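PDB 2O8R: polyphosphate kinase from Porphyromonas gingivalis, which probably catalyses the reversible transfer of the terminal phosphate of ATP onto a growing chain of inorganic polyphosphate. Local coordinates for residues F11-S16 against T54-Y59; G435-A440 against M619-Y624; V490-R495 against D500-R505. The protein carries 3 engineered substitutions. One frame throughout, in Å; residues are numbered along the deposited sequence.

Contact 1: residues F11-S16 against T54-Y59. With SO4 (sulfate ion), chain C.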
loop_
_atom_site.group_PDB
_atom_site.type_symbol
_atom_site.label_atom_id
_atom_site.label_comp_id
_atom_site.label_asym_id
_atom_site.label_seq_id
_atom_site.Cartn_x
_atom_site.Cartn_y
_atom_site.Cartn_z
ATOM N N PHE A 11 20.417 -32.612 -14.457
ATOM C CA PHE A 11 20.062 -32.397 -13.057
ATOM C C PHE A 11 18.563 -32.321 -12.972
ATOM O O PHE A 11 17.924 -31.858 -13.916
ATOM C CB PHE A 11 20.594 -31.070 -12.554
ATOM C CG PHE A 11 22.068 -31.030 -12.383
ATOM C CD1 PHE A 11 22.725 -32.023 -11.670
ATOM C CD2 PHE A 11 22.801 -29.967 -12.908
ATOM C CE1 PHE A 11 24.104 -31.967 -11.506
ATOM C CE2 PHE A 11 24.171 -29.893 -12.743
ATOM C CZ PHE A 11 24.835 -30.898 -12.043
ATOM N N ARG A 12 17.998 -32.775 -11.856
ATOM C CA ARG A 12 16.598 -32.496 -11.551
ATOM C C ARG A 12 16.472 -30.997 -11.259
ATOM O O ARG A 12 17.374 -30.396 -10.675
ATOM C CB ARG A 12 16.150 -33.321 -10.358
ATOM C CG ARG A 12 16.414 -34.790 -10.559
ATOM C CD ARG A 12 15.867 -35.671 -9.450
ATOM N NE ARG A 12 16.398 -37.027 -9.584
ATOM C CZ ARG A 12 15.841 -38.001 -10.303
ATOM N NH1 ARG A 12 14.706 -37.793 -10.965
ATOM N NH2 ARG A 12 16.427 -39.194 -10.364
ATOM N N ARG A 13 15.375 -30.383 -11.679
ATOM C CA ARG A 13 15.276 -28.929 -11.589
ATOM C C ARG A 13 15.247 -28.404 -10.145
ATOM O O ARG A 13 15.917 -27.424 -9.829
ATOM C CB ARG A 13 14.126 -28.381 -12.445
ATOM C CG ARG A 13 12.759 -28.974 -12.171
ATOM C CD ARG A 13 11.687 -28.199 -12.912
ATOM N NE ARG A 13 11.470 -26.884 -12.312
ATOM C CZ ARG A 13 10.673 -25.943 -12.810
ATOM N NH1 ARG A 13 10.003 -26.155 -13.933
ATOM N NH2 ARG A 13 10.543 -24.781 -12.182
ATOM N N ASP A 14 14.512 -29.092 -9.274
ATOM C CA ASP A 14 14.387 -28.720 -7.863
ATOM C C ASP A 14 15.684 -28.862 -7.077
ATOM O O ASP A 14 15.995 -28.022 -6.240
ATOM C CB ASP A 14 13.279 -29.540 -7.203
ATOM C CG ASP A 14 11.927 -29.299 -7.848
ATOM O OD1 ASP A 14 11.531 -28.124 -7.937
ATOM O OD2 ASP A 14 11.270 -30.269 -8.280
HETATM N N MSE A 15 16.437 -29.919 -7.349
HETATM C CA MSE A 15 17.757 -30.069 -6.767
HETATM C C MSE A 15 18.626 -28.905 -7.212
HETATM O O MSE A 15 19.311 -28.270 -6.406
HETATM C CB MSE A 15 18.393 -31.390 -7.204
HETATM C CG MSE A 15 17.726 -32.643 -6.666
HETATM SE SE MSE A 15 16.989 -32.452 -4.861
HETATM C CE MSE A 15 15.090 -32.363 -5.307
ATOM N N SER A 16 18.571 -28.625 -8.507
ATOM C CA SER A 16 19.221 -27.470 -9.074
ATOM C C SER A 16 18.725 -26.200 -8.400
ATOM O O SER A 16 19.514 -25.311 -8.104
ATOM C CB SER A 16 18.977 -27.414 -10.578
ATOM O OG SER A 16 19.313 -26.148 -11.095
ATOM N N THR A 54 5.380 -23.317 -1.288
ATOM C CA THR A 54 3.959 -23.133 -1.633
ATOM C C THR A 54 3.570 -23.459 -3.073
ATOM O O THR A 54 2.395 -23.693 -3.346
ATOM C CB THR A 54 3.386 -21.736 -1.259
ATOM O OG1 THR A 54 3.737 -20.774 -2.258
ATOM C CG2 THR A 54 3.871 -21.285 0.102
ATOM N N VAL A 55 4.539 -23.483 -3.988
ATOM C CA VAL A 55 4.232 -23.831 -5.383
ATOM C C VAL A 55 4.853 -25.159 -5.850
ATOM O O VAL A 55 4.255 -25.909 -6.629
ATOM C CB VAL A 55 4.555 -22.675 -6.396
ATOM C CG1 VAL A 55 4.819 -21.358 -5.672
ATOM C CG2 VAL A 55 5.714 -23.028 -7.302
ATOM N N ARG A 56 6.042 -25.456 -5.353
ATOM C CA ARG A 56 6.817 -26.546 -5.896
ATOM C C ARG A 56 6.658 -27.814 -5.058
ATOM O O ARG A 56 6.388 -28.884 -5.607
ATOM C CB ARG A 56 8.274 -26.106 -6.019
ATOM C CG ARG A 56 9.102 -26.904 -6.952
ATOM C CD ARG A 56 8.706 -26.745 -8.406
ATOM N NE ARG A 56 9.158 -27.940 -9.116
ATOM C CZ ARG A 56 8.682 -28.374 -10.277
ATOM N NH1 ARG A 56 7.724 -27.705 -10.910
ATOM N NH2 ARG A 56 9.179 -29.480 -10.805
ATOM N N VAL A 57 6.796 -27.693 -3.737
ATOM C CA VAL A 57 6.600 -28.830 -2.838
ATOM C C VAL A 57 5.132 -29.244 -2.860
ATOM O O VAL A 57 4.809 -30.440 -2.880
ATOM C CB VAL A 57 7.107 -28.533 -1.398
ATOM C CG1 VAL A 57 6.376 -29.372 -0.353
ATOM C CG2 VAL A 57 8.597 -28.780 -1.304
ATOM N N ALA A 58 4.254 -28.243 -2.903
ATOM C CA ALA A 58 2.817 -28.460 -3.032
ATOM C C ALA A 58 2.478 -29.271 -4.281
ATOM O O ALA A 58 1.706 -30.234 -4.205
ATOM C CB ALA A 58 2.080 -27.134 -3.048
ATOM N N TYR A 59 3.063 -28.879 -5.414
ATOM C CA TYR A 59 2.905 -29.613 -6.665
ATOM C C TYR A 59 3.262 -31.085 -6.513
ATOM O O TYR A 59 2.486 -31.960 -6.899
ATOM C CB TYR A 59 3.740 -28.992 -7.784
ATOM C CG TYR A 59 3.897 -29.901 -8.987
ATOM C CD1 TYR A 59 2.879 -30.028 -9.934
ATOM C CD2 TYR A 59 5.065 -30.637 -9.177
ATOM C CE1 TYR A 59 3.021 -30.868 -11.031
ATOM C CE2 TYR A 59 5.218 -31.473 -10.264
ATOM C CZ TYR A 59 4.195 -31.587 -11.187
ATOM O OH TYR A 59 4.360 -32.428 -12.263
HETATM S S SO4 C . 12.683 -32.572 -13.185
HETATM O O1 SO4 C . 13.377 -31.754 -14.183
HETATM O O2 SO4 C . 13.248 -32.352 -11.851
HETATM O O3 SO4 C . 11.269 -32.213 -13.153
HETATM O O4 SO4 C . 12.844 -33.979 -13.550
#
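The first turn of helix 13-29 meets the later part of helix 35-63 within the helical N-terminal domain of the PPK1 family, with Arg13 and Asp14 facing Arg56. It illustrates how one guanidinium can be gripped at its edge by a carboxylate while a second guanidinium lies flat over one face. At the edge stands the carboxylate of Asp14, turned 38° from the guanidinium plane. The salt bridge runs from Arg56 NE to Asp14 OD1 at 2.7 Å, although the position of that oxygen is doubtful. Asp14 OD2 adds two weak bonds, 3.3 Å to Arg56 NE and 3.4 Å to Arg56 NH2, and is bonded as well to His60 NE2, which would help to fix the carboxylate.

Over one face of Arg56 lies the guanidinium of Arg13, with centres 4.0 Å apart and planes at 11°. The chain of Arg13 crosses that of Arg56 at about a right angle, and its bend at chi3 (-72°) lays the group flat, with CD 3.5 Å from Arg56 NH2. Such a pairing of like charges is plausibly eased by Asp14 and by the nearby sulfate, probably from the crystallisation liquor. Arg13 N donates to sulfate O2 at 2.9 Å, at the start of the helix after the N-cap residue Arg12, where the helix dipole would also favour an anion.

Around this polar cluster the fold closes in on other sides. Met15, a selenomethionine, rests on Ala86 and Ile87 of helix 83-112, and Val57 packs on Leu84 and Ile87, so the same third helix touches both partners. Ser16 OG and the backbone of Phe11 reach the loop at Cys573 and Cys574, tying the helix start to the C-terminal part of the chain.

Contact 2: residues G435-A440 against M619-Y624. With SO4 (sulfate ion), chain F.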
loop_
_atom_site.group_PDB
_atom_site.type_symbol
_atom_site.label_atom_id
_atom_site.label_comp_id
_atom_site.label_asym_id
_atom_site.label_seq_id
_atom_site.Cartn_x
_atom_site.Cartn_y
_atom_site.Cartn_z
ATOM N N GLY A 435 -3.551 -19.111 -22.618
ATOM C CA GLY A 435 -2.805 -19.786 -23.681
ATOM C C GLY A 435 -1.407 -19.229 -23.870
ATOM O O GLY A 435 -0.409 -19.912 -23.626
ATOM N N LEU A 436 -1.341 -17.986 -24.334
ATOM C CA LEU A 436 -0.089 -17.250 -24.369
ATOM C C LEU A 436 -0.183 -16.061 -23.414
ATOM O O LEU A 436 -1.034 -15.188 -23.582
ATOM C CB LEU A 436 0.270 -16.814 -25.801
ATOM C CG LEU A 436 -0.733 -16.107 -26.724
ATOM C CD1 LEU A 436 -0.561 -14.591 -26.682
ATOM C CD2 LEU A 436 -0.584 -16.607 -28.157
ATOM N N LYS A 437 0.653 -16.058 -22.380
ATOM C CA LYS A 437 0.779 -14.874 -21.552
ATOM C C LYS A 437 2.000 -14.107 -22.042
ATOM O O LYS A 437 3.038 -14.703 -22.328
ATOM C CB LYS A 437 0.829 -15.220 -20.057
ATOM C CG LYS A 437 1.890 -16.234 -19.628
ATOM C CD LYS A 437 1.511 -16.908 -18.302
ATOM C CE LYS A 437 2.729 -17.387 -17.500
ATOM N NZ LYS A 437 3.426 -18.567 -18.080
ATOM N N VAL A 438 1.858 -12.793 -22.198
ATOM C CA VAL A 438 2.907 -11.989 -22.825
ATOM C C VAL A 438 3.981 -11.608 -21.812
ATOM O O VAL A 438 3.797 -10.722 -20.973
ATOM C CB VAL A 438 2.339 -10.731 -23.529
ATOM C CG1 VAL A 438 3.454 -9.866 -24.113
ATOM C CG2 VAL A 438 1.366 -11.137 -24.618
ATOM N N HIS A 439 5.111 -12.289 -21.901
ATOM C CA HIS A 439 6.205 -12.030 -20.991
ATOM C C HIS A 439 7.143 -10.971 -21.571
ATOM O O HIS A 439 7.965 -10.415 -20.853
ATOM C CB HIS A 439 6.939 -13.332 -20.679
ATOM C CG HIS A 439 7.952 -13.207 -19.591
ATOM N ND1 HIS A 439 9.303 -13.121 -19.842
ATOM C CD2 HIS A 439 7.813 -13.135 -18.248
ATOM C CE1 HIS A 439 9.954 -13.013 -18.699
ATOM N NE2 HIS A 439 9.075 -13.022 -17.716
ATOM N N ALA A 440 6.996 -10.695 -22.866
ATOM C CA ALA A 440 7.792 -9.684 -23.577
ATOM C C ALA A 440 7.871 -8.342 -22.844
ATOM O O ALA A 440 6.897 -7.885 -22.253
ATOM C CB ALA A 440 7.232 -9.483 -24.965
HETATM N N MSE A 619 13.530 -22.012 -20.348
HETATM C CA MSE A 619 12.788 -23.028 -19.625
HETATM C C MSE A 619 11.952 -23.786 -20.644
HETATM O O MSE A 619 11.999 -23.473 -21.832
HETATM C CB MSE A 619 11.868 -22.371 -18.613
HETATM C CG MSE A 619 12.493 -21.249 -17.823
HETATM SE SE MSE A 619 13.872 -21.793 -16.560
HETATM C CE MSE A 619 13.662 -20.334 -15.261
ATOM N N LYS A 620 11.185 -24.775 -20.190
ATOM C CA LYS A 620 10.188 -25.421 -21.049
ATOM C C LYS A 620 9.066 -24.429 -21.354
ATOM O O LYS A 620 8.805 -24.130 -22.516
ATOM C CB LYS A 620 9.618 -26.656 -20.360
ATOM C CG LYS A 620 8.592 -27.434 -21.171
ATOM C CD LYS A 620 9.170 -28.750 -21.678
ATOM C CE LYS A 620 8.335 -29.945 -21.205
ATOM N NZ LYS A 620 6.866 -29.733 -21.380
ATOM N N ARG A 621 8.435 -23.897 -20.303
ATOM C CA ARG A 621 7.342 -22.916 -20.436
ATOM C C ARG A 621 7.698 -21.613 -21.181
ATOM O O ARG A 621 6.830 -21.000 -21.798
ATOM C CB ARG A 621 6.693 -22.606 -19.071
ATOM C CG ARG A 621 5.442 -23.470 -18.767
ATOM C CD ARG A 621 4.647 -22.993 -17.544
ATOM N NE ARG A 621 3.690 -21.913 -17.828
ATOM C CZ ARG A 621 2.363 -22.061 -17.875
ATOM N NH1 ARG A 621 1.810 -23.249 -17.666
ATOM N NH2 ARG A 621 1.581 -21.022 -18.132
ATOM N N ASN A 622 8.965 -21.207 -21.142
ATOM C CA ASN A 622 9.395 -19.971 -21.798
ATOM C C ASN A 622 9.406 -20.021 -23.329
ATOM O O ASN A 622 8.895 -19.113 -23.978
ATOM C CB ASN A 622 10.770 -19.556 -21.289
ATOM C CG ASN A 622 10.735 -19.040 -19.870
ATOM O OD1 ASN A 622 9.775 -19.262 -19.137
ATOM N ND2 ASN A 622 11.792 -18.350 -19.470
ATOM N N LEU A 623 9.977 -21.081 -23.899
ATOM C CA LEU A 623 10.128 -21.184 -25.353
ATOM C C LEU A 623 8.871 -21.669 -26.080
ATOM O O LEU A 623 8.843 -21.681 -27.311
ATOM C CB LEU A 623 11.304 -22.102 -25.712
ATOM C CG LEU A 623 12.685 -21.861 -25.086
ATOM C CD1 LEU A 623 13.413 -23.170 -24.846
ATOM C CD2 LEU A 623 13.534 -20.934 -25.927
ATOM N N TYR A 624 7.842 -22.070 -25.330
ATOM C CA TYR A 624 6.641 -22.660 -25.933
ATOM C C TYR A 624 5.297 -22.070 -25.493
ATOM O O TYR A 624 4.408 -21.871 -26.317
ATOM C CB TYR A 624 6.646 -24.177 -25.740
ATOM C CG TYR A 624 7.874 -24.863 -26.310
ATOM C CD1 TYR A 624 8.079 -24.941 -27.687
ATOM C CD2 TYR A 624 8.829 -25.431 -25.471
ATOM C CE1 TYR A 624 9.205 -25.569 -28.212
ATOM C CE2 TYR A 624 9.958 -26.061 -25.983
ATOM C CZ TYR A 624 10.138 -26.129 -27.355
ATOM O OH TYR A 624 11.252 -26.752 -27.868
HETATM S S SO4 F . 10.713 -12.074 -14.883
HETATM O O1 SO4 F . 11.490 -11.498 -13.788
HETATM O O2 SO4 F . 10.470 -13.497 -14.599
HETATM O O3 SO4 F . 9.438 -11.368 -14.997
HETATM O O4 SO4 F . 11.420 -11.871 -16.144
#
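With CG set between its backbone N and carbonyl carbon (chi1 54°) and a final bend at chi4 (-71°), Lys437 swings its ammonium toward the short, weakly bonded helix around 620-624, while Arg621, bent at chi3 (84°), turns its guanidinium to meet it. The two chains cross at about a right angle. Lys437 NZ arrives at the guanidinium edge, near its plane, 3.1 Å from Arg621 NH2 and 3.4 Å from Arg621 NE. All three nitrogens are donors, so no hydrogen bond joins them, and the Lys437 carbons add little, CE standing 3.9 Å from Arg621 NH2. What the pair provides is positive charge at the surface, where two basic groups brought so close are consistent with a place for anions.

The same loop bears His439, the predicted phosphohistidine intermediate. Its NE2 gives a weak hydrogen bond of 3.2 Å to O3 of a sulfate, which meets the ring at its edge and is also bonded by His597 NE2 and Arg599 NH2. The other ring nitrogen, ND1, is bonded to Glu628 OE1, which would fix the rotation of the imidazole. Backbone bonds from Lys437, His439 and Ala440 to Ile627 hold the loop in place beside the second half of the C-terminal region.

Segment 435-440 belongs to C-terminal domain 1 and segment 619-624 to C-terminal domain 2, both of the phospholipase D clan. A histidine from each half, His439 and His597, converging on one tetrahedral anion is the hallmark of the paired active site of that superfamily, and the sulfate probably marks a phosphate position.

Contact 3: residues V490-R495 against D500-R505. With SO4 (sulfate ion), chain E.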
loop_
_atom_site.group_PDB
_atom_site.type_symbol
_atom_site.label_atom_id
_atom_site.label_comp_id
_atom_site.label_asym_id
_atom_site.label_seq_id
_atom_site.Cartn_x
_atom_site.Cartn_y
_atom_site.Cartn_z
ATOM N N VAL A 490 8.347 -4.525 -33.798
ATOM C CA VAL A 490 7.631 -4.237 -32.568
ATOM C C VAL A 490 6.225 -3.741 -32.918
ATOM O O VAL A 490 5.228 -4.179 -32.315
ATOM C CB VAL A 490 8.389 -3.201 -31.711
ATOM C CG1 VAL A 490 7.540 -2.732 -30.544
ATOM C CG2 VAL A 490 9.697 -3.784 -31.197
ATOM N N TYR A 491 6.157 -2.850 -33.909
ATOM C CA TYR A 491 4.888 -2.382 -34.444
ATOM C C TYR A 491 3.968 -3.551 -34.776
ATOM O O TYR A 491 2.819 -3.614 -34.325
ATOM C CB TYR A 491 5.120 -1.556 -35.704
ATOM C CG TYR A 491 3.861 -1.345 -36.506
ATOM C CD1 TYR A 491 2.949 -0.368 -36.141
ATOM C CD2 TYR A 491 3.580 -2.124 -37.625
ATOM C CE1 TYR A 491 1.789 -0.173 -36.851
ATOM C CE2 TYR A 491 2.421 -1.933 -38.343
ATOM C CZ TYR A 491 1.530 -0.950 -37.949
ATOM O OH TYR A 491 0.362 -0.744 -38.650
ATOM N N ARG A 492 4.500 -4.468 -35.572
ATOM C CA ARG A 492 3.782 -5.644 -36.013
ATOM C C ARG A 492 3.425 -6.551 -34.852
ATOM O O ARG A 492 2.321 -7.097 -34.815
ATOM C CB ARG A 492 4.612 -6.414 -37.043
ATOM C CG ARG A 492 3.934 -7.650 -37.558
ATOM C CD ARG A 492 4.804 -8.408 -38.537
ATOM N NE ARG A 492 4.528 -8.043 -39.922
ATOM C CZ ARG A 492 5.439 -7.580 -40.767
ATOM N NH1 ARG A 492 6.699 -7.434 -40.381
ATOM N NH2 ARG A 492 5.087 -7.270 -42.003
ATOM N N LEU A 493 4.351 -6.705 -33.906
ATOM C CA LEU A 493 4.101 -7.523 -32.716
ATOM C C LEU A 493 2.854 -7.051 -31.967
ATOM O O LEU A 493 1.983 -7.861 -31.633
ATOM C CB LEU A 493 5.303 -7.531 -31.779
ATOM C CG LEU A 493 5.154 -8.267 -30.439
ATOM C CD1 LEU A 493 4.743 -9.726 -30.618
ATOM C CD2 LEU A 493 6.441 -8.145 -29.599
ATOM N N PHE A 494 2.753 -5.745 -31.725
ATOM C CA PHE A 494 1.636 -5.249 -30.942
ATOM C C PHE A 494 0.305 -5.389 -31.665
ATOM O O PHE A 494 -0.729 -5.573 -31.033
ATOM C CB PHE A 494 1.851 -3.814 -30.518
ATOM C CG PHE A 494 2.722 -3.655 -29.305
ATOM C CD1 PHE A 494 2.246 -3.984 -28.051
ATOM C CD2 PHE A 494 4.009 -3.141 -29.415
ATOM C CE1 PHE A 494 3.032 -3.815 -26.921
ATOM C CE2 PHE A 494 4.811 -2.973 -28.285
ATOM C CZ PHE A 494 4.323 -3.310 -27.037
ATOM N N ARG A 495 0.329 -5.312 -32.986
ATOM C CA ARG A 495 -0.892 -5.494 -33.751
ATOM C C ARG A 495 -1.352 -6.931 -33.643
ATOM O O ARG A 495 -2.541 -7.194 -33.467
ATOM C CB ARG A 495 -0.689 -5.109 -35.211
ATOM C CG ARG A 495 -0.897 -3.645 -35.464
ATOM C CD ARG A 495 -0.653 -3.270 -36.908
ATOM N NE ARG A 495 -1.363 -4.127 -37.846
ATOM C CZ ARG A 495 -2.633 -3.975 -38.201
ATOM N NH1 ARG A 495 -3.364 -2.989 -37.696
ATOM N NH2 ARG A 495 -3.175 -4.822 -39.065
ATOM N N ASP A 500 -5.132 -7.844 -34.633
ATOM C CA ASP A 500 -5.251 -7.350 -36.004
ATOM C C ASP A 500 -4.544 -8.253 -37.002
ATOM O O ASP A 500 -3.584 -8.931 -36.646
ATOM C CB ASP A 500 -4.689 -5.934 -36.079
ATOM C CG ASP A 500 -5.570 -4.942 -35.373
ATOM O OD1 ASP A 500 -6.758 -5.274 -35.185
ATOM O OD2 ASP A 500 -5.090 -3.854 -34.997
ATOM N N PRO A 501 -5.033 -8.291 -38.254
ATOM C CA PRO A 501 -4.335 -9.084 -39.273
ATOM C C PRO A 501 -2.961 -8.497 -39.590
ATOM O O PRO A 501 -2.842 -7.293 -39.805
ATOM C CB PRO A 501 -5.262 -9.003 -40.489
ATOM C CG PRO A 501 -6.094 -7.784 -40.267
ATOM C CD PRO A 501 -6.240 -7.632 -38.785
ATOM N N GLU A 502 -1.940 -9.354 -39.569
ATOM C CA GLU A 502 -0.547 -9.004 -39.871
ATOM C C GLU A 502 0.158 -10.291 -40.208
ATOM O O GLU A 502 -0.084 -11.305 -39.553
ATOM C CB GLU A 502 0.155 -8.432 -38.652
ATOM C CG GLU A 502 -0.015 -6.955 -38.455
ATOM C CD GLU A 502 0.727 -6.123 -39.477
ATOM O OE1 GLU A 502 1.838 -6.517 -39.890
ATOM O OE2 GLU A 502 0.198 -5.058 -39.854
ATOM N N PRO A 503 1.033 -10.266 -41.222
ATOM C CA PRO A 503 1.836 -11.445 -41.564
ATOM C C PRO A 503 2.742 -11.817 -40.402
ATOM O O PRO A 503 3.311 -10.929 -39.771
ATOM C CB PRO A 503 2.685 -10.963 -42.731
ATOM C CG PRO A 503 1.981 -9.756 -43.263
ATOM C CD PRO A 503 1.315 -9.122 -42.104
ATOM N N ALA A 504 2.868 -13.107 -40.105
ATOM C CA ALA A 504 3.684 -13.547 -38.965
ATOM C C ALA A 504 5.188 -13.578 -39.287
ATOM O O ALA A 504 5.812 -14.640 -39.281
ATOM C CB ALA A 504 3.206 -14.900 -38.473
ATOM N N ARG A 505 5.760 -12.405 -39.555
ATOM C CA ARG A 505 7.094 -12.289 -40.139
ATOM C C ARG A 505 7.833 -11.089 -39.578
ATOM O O ARG A 505 7.342 -9.963 -39.662
ATOM C CB ARG A 505 6.996 -12.110 -41.661
ATOM C CG ARG A 505 6.557 -13.335 -42.451
ATOM C CD ARG A 505 6.780 -13.133 -43.941
ATOM N NE ARG A 505 5.849 -12.175 -44.527
ATOM C CZ ARG A 505 4.752 -12.510 -45.200
ATOM N NH1 ARG A 505 4.439 -13.788 -45.377
ATOM N NH2 ARG A 505 3.968 -11.564 -45.703
HETATM S S SO4 E . 7.297 -8.932 -44.842
HETATM O O1 SO4 E . 7.147 -7.493 -45.064
HETATM O O2 SO4 E . 7.720 -9.206 -43.465
HETATM O O3 SO4 E . 6.010 -9.578 -45.092
HETATM O O4 SO4 E . 8.307 -9.454 -45.760
#
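Beyond helix 484-497 the chain doubles back along it, bringing CA of Asp500 to 5.2 Å from CA of Arg495, and the turn is fastened by Asp500 N donating to Arg495 O at 2.9 Å. Glu502 then reaches two arginines one helical turn apart, Arg492 and Arg495. Its OE2 accepts from Arg495 NE at 2.7 Å, met on the anti side and 28° out of the carboxylate plane, while OE1 takes a weak bond of 3.1 Å from Arg492 NE. The carboxylate stands nearly upright to the Arg495 guanidinium, with planes 82° apart.

A second grip on Arg495 comes from the backbone: NH2 donates to Pro501 O at 2.6 Å, at the guanidinium edge and somewhat tilted from its plane. Asp500 lays its CB over one face of the same group, and its OD2, well out of plane, attracts NH1 by charge alone at 3.3 Å. The bend of Arg495 at chi3 (50°) is what folds the guanidinium back into this enclosure of Asp500, Pro501 and Glu502.

Arg505 turns the edge of its guanidinium to a sulfate, donating from NE to O3 at 2.7 Å and from NH2 to the same oxygen.

Two acids and two helix arginines thus form a salt-bridge network that pins the loop to its helix; Glu502, bridging the arginines with one oxygen each, and Asp500 probably offset part of the positive charge along this side of the helix.

How the contacts relate
None of the three is a fully buried core contact: contact 1 is partly buried, whereas contacts 2 and 3 lie at the surface. Helix meets helix in contact 1, a predicted active-site loop meets a short, weakly bonded helix in contact 2, and contact 3 joins a helix to the loop that follows it. No helix or strand is shared, although segment 435-440 and contact 3 both fall in the range of C-terminal domain 1. Arginine takes part in all three, yet only contacts 1 and 3 balance it with carboxylates across the segments; contact 2 leaves two basic groups together on the same loop as the predicted phosphohistidine. Contact 3 lies away from the predicted sites.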